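Local coordinates for extracellular ligand-binding receptor (Sphaerobacter thermophilus, PDB 4ZPJ), which probably captures a small-molecule substrate outside the cell membrane and delivers it to an ABC transporter for uptake, at residues N380-P385 with I415-D420; Y167-S172 with A368-E373; N175-A180 with Q388-T393; G153-T158 with G205-A210. All blocks are in the same frame, centred on the assembly; numbering follows the deposited sequence.

Interaction 1: N380-P385 with I415-D420; sequences NFRFHP and IPDFDD. With ZN (zinc ion), chain D; ZN (zinc ion), chain C.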
# COMPACT_ATOMS: atom_id res chain seq x y z
N ASN A 380 6.93 9.83 -9.72
CA ASN A 380 7.73 10.57 -8.77
C ASN A 380 7.20 10.38 -7.34
O ASN A 380 6.01 10.18 -7.12
CB ASN A 380 7.80 12.02 -9.19
CG ASN A 380 8.54 12.18 -10.53
OD1 ASN A 380 8.00 12.70 -11.48
ND2 ASN A 380 9.73 11.68 -10.60
N PHE A 381 8.14 10.38 -6.41
CA PHE A 381 7.87 10.12 -5.05
C PHE A 381 8.63 11.15 -4.26
O PHE A 381 9.87 11.40 -4.48
CB PHE A 381 8.31 8.72 -4.62
CG PHE A 381 8.07 8.44 -3.14
CD1 PHE A 381 8.96 8.89 -2.19
CD2 PHE A 381 6.91 7.79 -2.72
CE1 PHE A 381 8.72 8.67 -0.83
CE2 PHE A 381 6.65 7.55 -1.39
CZ PHE A 381 7.58 7.99 -0.43
N ARG A 382 7.88 11.70 -3.29
CA ARG A 382 8.44 12.48 -2.22
C ARG A 382 7.53 12.37 -1.00
O ARG A 382 6.47 11.74 -1.05
CB ARG A 382 8.60 13.91 -2.67
CG ARG A 382 7.34 14.60 -3.03
CD ARG A 382 7.66 15.96 -3.63
NE ARG A 382 6.44 16.52 -4.21
CZ ARG A 382 5.55 17.26 -3.54
NH1 ARG A 382 5.73 17.59 -2.25
NH2 ARG A 382 4.46 17.68 -4.20
N PHE A 383 7.97 13.00 0.08
CA PHE A 383 7.26 12.95 1.37
C PHE A 383 6.52 14.25 1.56
O PHE A 383 7.05 15.28 1.28
CB PHE A 383 8.24 12.82 2.52
CG PHE A 383 8.79 11.40 2.71
CD1 PHE A 383 7.94 10.34 3.01
CD2 PHE A 383 10.16 11.14 2.64
CE1 PHE A 383 8.45 9.06 3.22
CE2 PHE A 383 10.67 9.86 2.88
CZ PHE A 383 9.82 8.82 3.10
N HIS A 384 5.32 14.20 2.13
CA HIS A 384 4.70 15.44 2.54
C HIS A 384 5.54 16.08 3.67
O HIS A 384 5.96 15.41 4.64
CB HIS A 384 3.27 15.16 3.01
CG HIS A 384 2.41 16.37 3.00
ND1 HIS A 384 2.38 17.27 4.04
CD2 HIS A 384 1.62 16.88 2.02
CE1 HIS A 384 1.58 18.28 3.71
NE2 HIS A 384 1.13 18.08 2.48
N PRO A 385 5.78 17.39 3.57
CA PRO A 385 6.63 18.01 4.58
C PRO A 385 6.01 18.04 5.99
O PRO A 385 6.71 18.24 6.95
CB PRO A 385 6.86 19.45 4.06
CG PRO A 385 5.87 19.64 2.99
CD PRO A 385 5.24 18.35 2.59
N ILE A 415 -2.60 10.11 -11.69
CA ILE A 415 -2.88 11.29 -10.81
C ILE A 415 -1.57 11.54 -10.06
O ILE A 415 -1.20 10.77 -9.19
CB ILE A 415 -4.04 11.06 -9.80
CG1 ILE A 415 -5.35 10.70 -10.50
CG2 ILE A 415 -4.35 12.33 -9.02
CD1 ILE A 415 -5.49 9.25 -10.87
N PRO A 416 -0.83 12.56 -10.46
CA PRO A 416 0.49 12.90 -9.81
C PRO A 416 0.29 13.62 -8.47
O PRO A 416 -0.77 14.23 -8.22
CB PRO A 416 1.13 13.88 -10.80
CG PRO A 416 -0.03 14.52 -11.51
CD PRO A 416 -1.09 13.44 -11.63
N ASP A 417 1.29 13.53 -7.63
CA ASP A 417 1.36 14.37 -6.44
C ASP A 417 0.10 14.26 -5.58
O ASP A 417 -0.41 15.22 -5.03
CB ASP A 417 1.65 15.80 -6.82
CG ASP A 417 2.92 15.93 -7.70
OD1 ASP A 417 4.05 15.99 -7.24
OD2 ASP A 417 2.77 16.08 -8.90
N PHE A 418 -0.36 13.04 -5.45
CA PHE A 418 -1.49 12.79 -4.61
C PHE A 418 -1.01 12.47 -3.17
O PHE A 418 -0.33 11.47 -2.93
CB PHE A 418 -2.30 11.69 -5.18
CG PHE A 418 -3.71 11.67 -4.66
CD1 PHE A 418 -4.65 12.59 -5.13
CD2 PHE A 418 -4.07 10.77 -3.69
CE1 PHE A 418 -5.94 12.55 -4.64
CE2 PHE A 418 -5.34 10.75 -3.15
CZ PHE A 418 -6.28 11.62 -3.64
N ASP A 419 -1.36 13.34 -2.23
CA ASP A 419 -0.89 13.19 -0.86
C ASP A 419 -1.89 12.48 0.05
O ASP A 419 -3.01 12.18 -0.38
CB ASP A 419 -0.46 14.51 -0.26
CG ASP A 419 -1.56 15.54 -0.16
OD1 ASP A 419 -2.72 15.23 0.21
OD2 ASP A 419 -1.22 16.71 -0.42
N ASP A 420 -1.48 12.24 1.28
CA ASP A 420 -2.30 11.48 2.22
C ASP A 420 -3.25 12.37 3.05
O ASP A 420 -3.80 11.97 4.05
CB ASP A 420 -1.43 10.57 3.11
CG ASP A 420 -0.44 11.33 3.96
OD1 ASP A 420 -0.18 12.52 3.68
OD2 ASP A 420 0.13 10.72 4.90
ZN ZN D . 5.22 15.74 -8.82
ZN ZN C . -2.54 18.35 -0.66
O HOH W 1 3.89 12.28 -8.29
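R382 and H384 reach from the end of strand 379-383 toward D417 and D419, which lie at the corner that strand 407-418 of the antiparallel sheet turns at D417. Strand 390-401 runs between the two, pairing R382 with V391 and F418 with T392. D417 and F418 both face T392 in a G1 beta bulge; bulge and corner set D417 and D419 beside the end of strand 379-383, across strand 390-401.

The charged contact is a salt bridge. With chi1 at 62°, R382 sets CG between its backbone N and carbonyl carbon, and the long chain extends far enough for the guanidinium to meet D417 edge-on, at 40° to the carboxylate plane. The bond from R382 NH2 to D417 OD1 is weak, at 3.5 Å. That oxygen is also a metal ligand, so the arginine shares it with a cation; the zinc ion lies 2.0 Å from D417 OD1 and 2.5 Å from D417 OD2.

D419 holds a second zinc ion through OD2, while its OD1 accepts bonds from L421 N and S422 OG. Aspartate suits this place because its short carboxylate can serve metal and backbone together. The H384 ring comes edge-on to D419, nearly perpendicular to the carboxylate, with CD2 3.7 Å from D419 OD2; on its other side ND1 takes the backbone N-H of E386.

A water molecule links the two backbones, accepting from D417 N at 3.0 Å and donating to N380 O at 3.2 Å.

Interaction 2: Y167-S172 with A368-E373; sequences YLFRVS and ALKAVE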
# COMPACT_ATOMS: atom_id res chain seq x y z
N TYR A 167 10.11 11.60 13.62
CA TYR A 167 10.79 10.33 13.47
C TYR A 167 10.03 9.32 12.58
O TYR A 167 10.64 8.37 12.12
CB TYR A 167 11.12 9.72 14.85
CG TYR A 167 12.05 10.60 15.62
CD1 TYR A 167 13.40 10.62 15.33
CD2 TYR A 167 11.60 11.42 16.64
CE1 TYR A 167 14.27 11.46 16.01
CE2 TYR A 167 12.46 12.25 17.33
CZ TYR A 167 13.78 12.28 17.00
OH TYR A 167 14.66 13.11 17.68
N LEU A 168 8.75 9.55 12.28
CA LEU A 168 7.93 8.60 11.49
C LEU A 168 7.68 9.06 10.06
O LEU A 168 7.21 10.15 9.83
CB LEU A 168 6.57 8.37 12.15
CG LEU A 168 6.66 8.00 13.64
CD1 LEU A 168 5.28 7.90 14.27
CD2 LEU A 168 7.44 6.71 13.81
N PHE A 169 8.03 8.20 9.12
CA PHE A 169 7.80 8.40 7.72
C PHE A 169 7.00 7.23 7.21
O PHE A 169 7.19 6.10 7.69
CB PHE A 169 9.13 8.44 6.95
CG PHE A 169 10.04 9.57 7.33
CD1 PHE A 169 10.83 9.49 8.49
CD2 PHE A 169 10.14 10.67 6.55
CE1 PHE A 169 11.66 10.55 8.86
CE2 PHE A 169 11.02 11.73 6.88
CZ PHE A 169 11.77 11.66 8.04
N ARG A 170 6.17 7.46 6.22
CA ARG A 170 5.44 6.37 5.61
C ARG A 170 5.57 6.39 4.12
O ARG A 170 5.35 7.44 3.50
CB ARG A 170 3.96 6.43 6.04
CG ARG A 170 3.13 5.34 5.43
CD ARG A 170 2.06 4.85 6.40
NE ARG A 170 1.05 5.84 6.56
CZ ARG A 170 0.05 5.78 7.43
NH1 ARG A 170 -0.11 4.74 8.26
NH2 ARG A 170 -0.83 6.77 7.44
N VAL A 171 5.95 5.26 3.52
CA VAL A 171 6.21 5.24 2.07
C VAL A 171 5.15 4.43 1.32
O VAL A 171 5.21 4.31 0.08
CB VAL A 171 7.59 4.67 1.71
CG1 VAL A 171 8.71 5.51 2.29
CG2 VAL A 171 7.72 3.24 2.17
N SER A 172 4.22 3.82 2.04
CA SER A 172 3.16 3.05 1.38
C SER A 172 1.89 3.91 1.07
O SER A 172 1.67 4.41 -0.06
CB SER A 172 2.84 1.85 2.26
OG SER A 172 2.50 2.26 3.57
N ALA A 368 17.71 14.62 5.71
CA ALA A 368 17.91 13.97 4.39
C ALA A 368 16.65 13.13 3.97
O ALA A 368 16.16 13.23 2.82
CB ALA A 368 19.20 13.14 4.32
N LEU A 369 16.08 12.39 4.89
CA LEU A 369 14.83 11.65 4.60
C LEU A 369 13.72 12.59 4.17
O LEU A 369 13.06 12.32 3.16
CB LEU A 369 14.35 10.85 5.78
CG LEU A 369 15.25 9.69 6.08
CD1 LEU A 369 15.10 9.31 7.54
CD2 LEU A 369 14.93 8.49 5.18
N LYS A 370 13.54 13.71 4.88
CA LYS A 370 12.51 14.67 4.48
C LYS A 370 12.65 15.16 3.02
O LYS A 370 11.64 15.46 2.34
CB LYS A 370 12.47 15.92 5.38
CG LYS A 370 11.84 15.69 6.73
CD LYS A 370 11.35 16.99 7.39
CE LYS A 370 9.90 17.21 6.99
NZ LYS A 370 9.48 18.61 7.20
N ALA A 371 13.90 15.29 2.57
CA ALA A 371 14.22 15.82 1.24
C ALA A 371 14.31 14.75 0.14
O ALA A 371 14.54 15.06 -1.01
CB ALA A 371 15.55 16.59 1.30
N VAL A 372 14.08 13.49 0.46
CA VAL A 372 14.25 12.48 -0.56
C VAL A 372 13.22 12.68 -1.67
O VAL A 372 12.02 12.83 -1.39
CB VAL A 372 14.13 11.06 0.03
CG1 VAL A 372 13.91 10.03 -1.05
CG2 VAL A 372 15.40 10.73 0.78
N GLU A 373 13.69 12.59 -2.91
CA GLU A 373 12.88 12.65 -4.08
C GLU A 373 13.48 11.88 -5.27
O GLU A 373 14.62 12.07 -5.62
CB GLU A 373 12.69 14.14 -4.47
CG GLU A 373 11.32 14.36 -5.09
CD GLU A 373 11.20 15.66 -5.88
OE1 GLU A 373 11.60 16.66 -5.25
OE2 GLU A 373 10.73 15.63 -7.09
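F169 and L369 both set CG beside the backbone N and anti to the carbonyl carbon (chi1 -63° for the phenylalanine), which sends the phenyl ring out from strand 168-170 and lays the leucine over it from helix 362-371. L369 CB lies above one face of the ring, 3.9 Å from its centroid and 30° off the normal, a CH-pi contact. Its closest ring atom is F169 CZ, 3.5 Å from L369 CB, and L369 CD1 follows the rim with F169 CE1 at 3.9 Å. A flat aromatic gives the helix a broad surface to rest on, and the branched leucine fills more than one direction: besides the ring it touches I148 of the next strand and V347 and A351 of helix 336-354.

K370 adds its backbone N and the aliphatic start of its chain, CG standing 4.0 Å from F169 CE2. The chain then bends at chi3; its methylenes lie beside the ring while the ammonium group reaches P385 O, which suits a lysine at an exposed margin.

The F169 ring also meets that of F383, the two planes steeply inclined, which joins the helix and strand contact to the antiparallel sheet. A helix packed against the outermost strand of a largely parallel sheet is characteristic of the alpha/beta lobes of periplasmic binding proteins.

Interaction 3: N175-A180 with Q388-T393; sequences NGQYDA and QGPVTT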
# COMPACT_ATOMS: atom_id res chain seq x y z
N ASN A 175 -4.46 4.38 4.48
CA ASN A 175 -5.59 3.64 3.91
C ASN A 175 -6.53 4.53 3.13
O ASN A 175 -6.94 5.58 3.61
CB ASN A 175 -6.43 3.00 5.02
CG ASN A 175 -5.73 1.85 5.66
OD1 ASN A 175 -5.06 1.12 5.00
ND2 ASN A 175 -5.79 1.77 6.94
N GLY A 176 -6.90 4.07 1.97
CA GLY A 176 -7.73 4.80 1.06
C GLY A 176 -7.03 5.67 0.02
O GLY A 176 -7.67 6.18 -0.93
N GLN A 177 -5.74 5.89 0.18
CA GLN A 177 -5.04 6.93 -0.62
C GLN A 177 -4.94 6.55 -2.11
O GLN A 177 -4.93 7.43 -2.94
CB GLN A 177 -3.65 7.20 -0.02
CG GLN A 177 -2.78 8.23 -0.71
CD GLN A 177 -1.45 8.54 -0.01
OE1 GLN A 177 -1.18 7.97 1.01
NE2 GLN A 177 -0.63 9.43 -0.59
N TYR A 178 -4.83 5.26 -2.45
CA TYR A 178 -4.74 4.88 -3.84
C TYR A 178 -6.12 4.58 -4.45
O TYR A 178 -6.26 4.62 -5.67
CB TYR A 178 -3.71 3.76 -4.09
CG TYR A 178 -3.94 2.52 -3.38
CD1 TYR A 178 -4.92 1.64 -3.81
CD2 TYR A 178 -3.19 2.18 -2.24
CE1 TYR A 178 -5.20 0.48 -3.12
CE2 TYR A 178 -3.45 1.02 -1.56
CZ TYR A 178 -4.46 0.17 -2.02
OH TYR A 178 -4.78 -1.02 -1.44
N ASP A 179 -7.13 4.39 -3.61
CA ASP A 179 -8.50 4.27 -4.07
C ASP A 179 -9.27 5.59 -4.24
O ASP A 179 -10.18 5.68 -5.06
CB ASP A 179 -9.26 3.28 -3.17
CG ASP A 179 -8.72 1.85 -3.32
OD1 ASP A 179 -8.38 1.52 -4.51
OD2 ASP A 179 -8.61 1.09 -2.30
N ALA A 180 -8.94 6.61 -3.48
CA ALA A 180 -9.71 7.82 -3.51
C ALA A 180 -9.75 8.45 -4.90
O ALA A 180 -10.80 8.90 -5.31
CB ALA A 180 -9.13 8.79 -2.52
N GLN A 388 4.64 13.59 6.59
CA GLN A 388 5.71 12.64 6.26
C GLN A 388 5.17 11.34 5.71
O GLN A 388 5.82 10.31 5.79
CB GLN A 388 6.65 12.44 7.43
CG GLN A 388 7.31 13.74 7.78
CD GLN A 388 8.47 13.65 8.72
OE1 GLN A 388 9.24 14.59 8.85
NE2 GLN A 388 8.59 12.54 9.41
N GLY A 389 3.99 11.42 5.11
CA GLY A 389 3.41 10.31 4.36
C GLY A 389 3.76 10.63 2.91
O GLY A 389 4.49 11.60 2.63
N PRO A 390 3.30 9.78 1.99
CA PRO A 390 3.70 9.87 0.59
C PRO A 390 2.96 10.89 -0.21
O PRO A 390 1.78 11.04 -0.04
CB PRO A 390 3.31 8.50 0.04
CG PRO A 390 3.22 7.62 1.18
CD PRO A 390 2.64 8.49 2.26
N VAL A 391 3.68 11.60 -1.06
CA VAL A 391 3.14 12.47 -2.07
C VAL A 391 3.63 11.79 -3.37
O VAL A 391 4.81 11.82 -3.70
CB VAL A 391 3.69 13.89 -1.97
CG1 VAL A 391 3.18 14.76 -3.11
CG2 VAL A 391 3.28 14.54 -0.66
N THR A 392 2.73 11.15 -4.08
CA THR A 392 3.11 10.19 -5.11
C THR A 392 2.08 10.10 -6.25
O THR A 392 0.99 10.68 -6.21
CB THR A 392 3.30 8.84 -4.41
OG1 THR A 392 4.05 7.99 -5.25
CG2 THR A 392 1.91 8.18 -3.91
N THR A 393 2.44 9.35 -7.29
CA THR A 393 1.62 9.24 -8.48
C THR A 393 0.72 8.03 -8.25
O THR A 393 1.22 6.96 -7.96
CB THR A 393 2.52 9.14 -9.74
OG1 THR A 393 3.24 10.37 -9.93
CG2 THR A 393 1.71 8.84 -11.02
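Q177 NE2 donates to P390 O at 3.0 Å, and this side-chain-to-backbone hydrogen bond carries the contact. The N-H points at the oxygen with an angle of 145°. The acceptor lies almost in the plane of the glutamine amide, yet the donor sits well above the plane of the P390 carbonyl, 41° out of it. Alongside, the amide crosses the proline ring at van der Waals distance: Q177 OE1 is 4.1 Å from P390 CD, and P390 CB is equally far from Q177 NE2.

What puts the amide there is a fully stretched side chain, CG anti to the backbone N (chi1 180°) and the rest continuing in line. Glutamine suits the task because its buried amide has both donors and an acceptor to spend. NE2 bonds F418 O as well, so one nitrogen ties two neighbouring strands, and OE1 accepts from A174 N, which fixes the amide's rotation.

Further out, the backbone at G176 adopts a positive phi that glycine tolerates readily, and G176 O accepts from A180 N at 2.9 Å as the chain winds up for the next helix.

The loop carries the chain from strand 168-170 of the first lobe to helix 180-188 and strand 194-200 of the second, consistent with one of the interlobe crossovers of periplasmic binding proteins, and is stitched midway to strand 390-401 and its antiparallel neighbour 407-418.

Interaction 4: G153-T158 with G205-A210; sequences GLQALT and GHEEMA. With ZN (zinc ion), chain G.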
# COMPACT_ATOMS: atom_id res chain seq x y z
N GLY A 153 -1.28 0.94 7.03
CA GLY A 153 -1.88 2.11 6.35
C GLY A 153 -2.75 2.93 7.30
O GLY A 153 -3.37 3.94 6.88
N LEU A 154 -2.79 2.51 8.56
CA LEU A 154 -3.43 3.27 9.66
C LEU A 154 -3.45 4.80 9.45
O LEU A 154 -2.40 5.47 9.50
CB LEU A 154 -2.71 2.97 10.99
CG LEU A 154 -3.36 3.54 12.25
CD1 LEU A 154 -4.74 2.94 12.46
CD2 LEU A 154 -2.50 3.34 13.50
N GLN A 155 -4.62 5.36 9.24
CA GLN A 155 -4.70 6.74 8.79
C GLN A 155 -4.09 7.71 9.79
O GLN A 155 -3.32 8.58 9.40
CB GLN A 155 -6.14 7.16 8.50
CG GLN A 155 -6.61 6.87 7.07
CD GLN A 155 -8.09 7.22 6.89
OE1 GLN A 155 -8.75 7.57 7.87
NE2 GLN A 155 -8.62 7.09 5.66
N ALA A 156 -4.44 7.54 11.05
CA ALA A 156 -3.93 8.40 12.10
C ALA A 156 -2.40 8.55 12.10
O ALA A 156 -1.88 9.59 12.50
CB ALA A 156 -4.42 7.93 13.46
N LEU A 157 -1.66 7.54 11.68
CA LEU A 157 -0.23 7.62 11.88
C LEU A 157 0.38 8.85 11.23
O LEU A 157 1.35 9.38 11.74
CB LEU A 157 0.47 6.36 11.37
CG LEU A 157 1.92 6.16 11.78
CD1 LEU A 157 1.97 5.95 13.30
CD2 LEU A 157 2.48 4.97 11.01
N THR A 158 -0.18 9.31 10.11
CA THR A 158 0.30 10.53 9.46
C THR A 158 -0.73 11.68 9.46
O THR A 158 -0.35 12.86 9.36
CB THR A 158 0.78 10.26 7.97
OG1 THR A 158 -0.24 9.63 7.16
CG2 THR A 158 2.04 9.41 7.94
N GLY A 205 -10.95 -1.27 6.28
CA GLY A 205 -12.21 -1.24 5.54
C GLY A 205 -13.04 0.02 5.78
O GLY A 205 -13.47 0.69 4.84
N HIS A 206 -13.27 0.34 7.04
CA HIS A 206 -13.88 1.60 7.35
C HIS A 206 -13.13 2.80 6.78
O HIS A 206 -13.76 3.70 6.25
CB HIS A 206 -14.00 1.74 8.83
CG HIS A 206 -15.06 0.86 9.40
ND1 HIS A 206 -16.40 1.11 9.18
CD2 HIS A 206 -14.99 -0.27 10.13
CE1 HIS A 206 -17.11 0.18 9.79
NE2 HIS A 206 -16.27 -0.67 10.36
N GLU A 207 -11.80 2.82 6.91
CA GLU A 207 -10.99 3.97 6.49
C GLU A 207 -10.99 4.10 4.99
O GLU A 207 -10.99 5.24 4.49
CB GLU A 207 -9.57 3.87 7.02
CG GLU A 207 -9.49 3.93 8.56
CD GLU A 207 -8.08 3.92 9.13
OE1 GLU A 207 -7.08 3.84 8.36
OE2 GLU A 207 -7.97 4.02 10.38
N GLU A 208 -10.98 2.98 4.26
CA GLU A 208 -11.12 2.99 2.78
C GLU A 208 -12.49 3.49 2.30
O GLU A 208 -12.58 4.24 1.30
CB GLU A 208 -10.92 1.62 2.24
CG GLU A 208 -9.49 1.09 2.35
CD GLU A 208 -8.65 1.30 1.08
OE1 GLU A 208 -9.22 1.68 0.02
OE2 GLU A 208 -7.41 1.00 1.14
N MSE A 209 -13.55 3.10 3.01
CA MSE A 209 -14.90 3.60 2.68
C MSE A 209 -14.94 5.10 2.87
O MSE A 209 -15.45 5.85 2.01
CB MSE A 209 -16.02 2.89 3.46
CG MSE A 209 -16.23 1.53 2.84
SE MSE A 209 -17.84 0.60 3.51
CE MSE A 209 -17.57 0.82 5.43
N ALA A 210 -14.39 5.56 3.99
CA ALA A 210 -14.42 6.97 4.33
C ALA A 210 -13.62 7.81 3.38
O ALA A 210 -14.00 8.94 3.09
CB ALA A 210 -13.90 7.17 5.75
ZN ZN G . -16.92 -2.30 11.63
O HOH W 2 -6.59 5.77 11.76
O HOH W 3 -15.05 -2.67 12.82
O HOH W 4 -18.88 -2.27 11.25
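Q155 and E207 lay their flat end groups against each other: amide and carboxylate planes are only 14° apart and stacked, as the two chains run antiparallel alongside each other, each end group over the other's stem. E207 is extended (chi2 -177°), which carries its carboxylate along the Q155 side chain to the backbone beyond. There E207 OE1 accepts from Q155 N at 3.0 Å, on its syn side, though 29° out of the carboxylate plane; Q155 CG lies 3.3 Å from E207 OE1.

The other oxygen works through water. E207 OE2 takes a short bond of 2.6 Å from a water molecule, which accepts from A156 N at 2.9 Å. One carboxylate therefore serves two successive N-H groups near the start of the short helix 156-159, which would probably favour its negative charge.

N175 fastens both partners: its ND2 donates to E207 OE1, and its O receives Q155 NE2. Glutamate suits this place through its reach and two acceptors, glutamine through an amide that can join the neighbouring backbone. On the same helix, H206 NE2 binds a zinc ion at 2.2 Å together with D201 and two waters.

Helix 203-218 packs on the parallel sheet of the second lobe, E208 touching strand 252-256 and M209 (selenomethionine) strand 222-229, whereas L157 of helix 156-159 rests on strand 168-170 of the first; the contact thus bridges the lobes.

Interactions 1 and 3 are neighbours, their centres 7 Å apart, in the antiparallel sheet of strands 379-383, 390-401 and 407-418. Interaction 2, its centre about 11 Å from that of interaction 1, anchors that sheet to the first lobe: R170 N probably bonds Q388 O at 2.9 Å, and Q388 NE2 bonds L168 O. The centres of interactions 3 and 4 are about 11 Å apart, and N175 N meets G153 O at 2.7 Å between them. R170 links 2 and 4 by reaching L154 O and T158 OG1, and D420 links 1 to T158. Interactions 3 and 4 lie where the chain passes between lobes, consistent with a hinge region. The zinc ions bind at interactions 1 and 4, and no transported substrate is present.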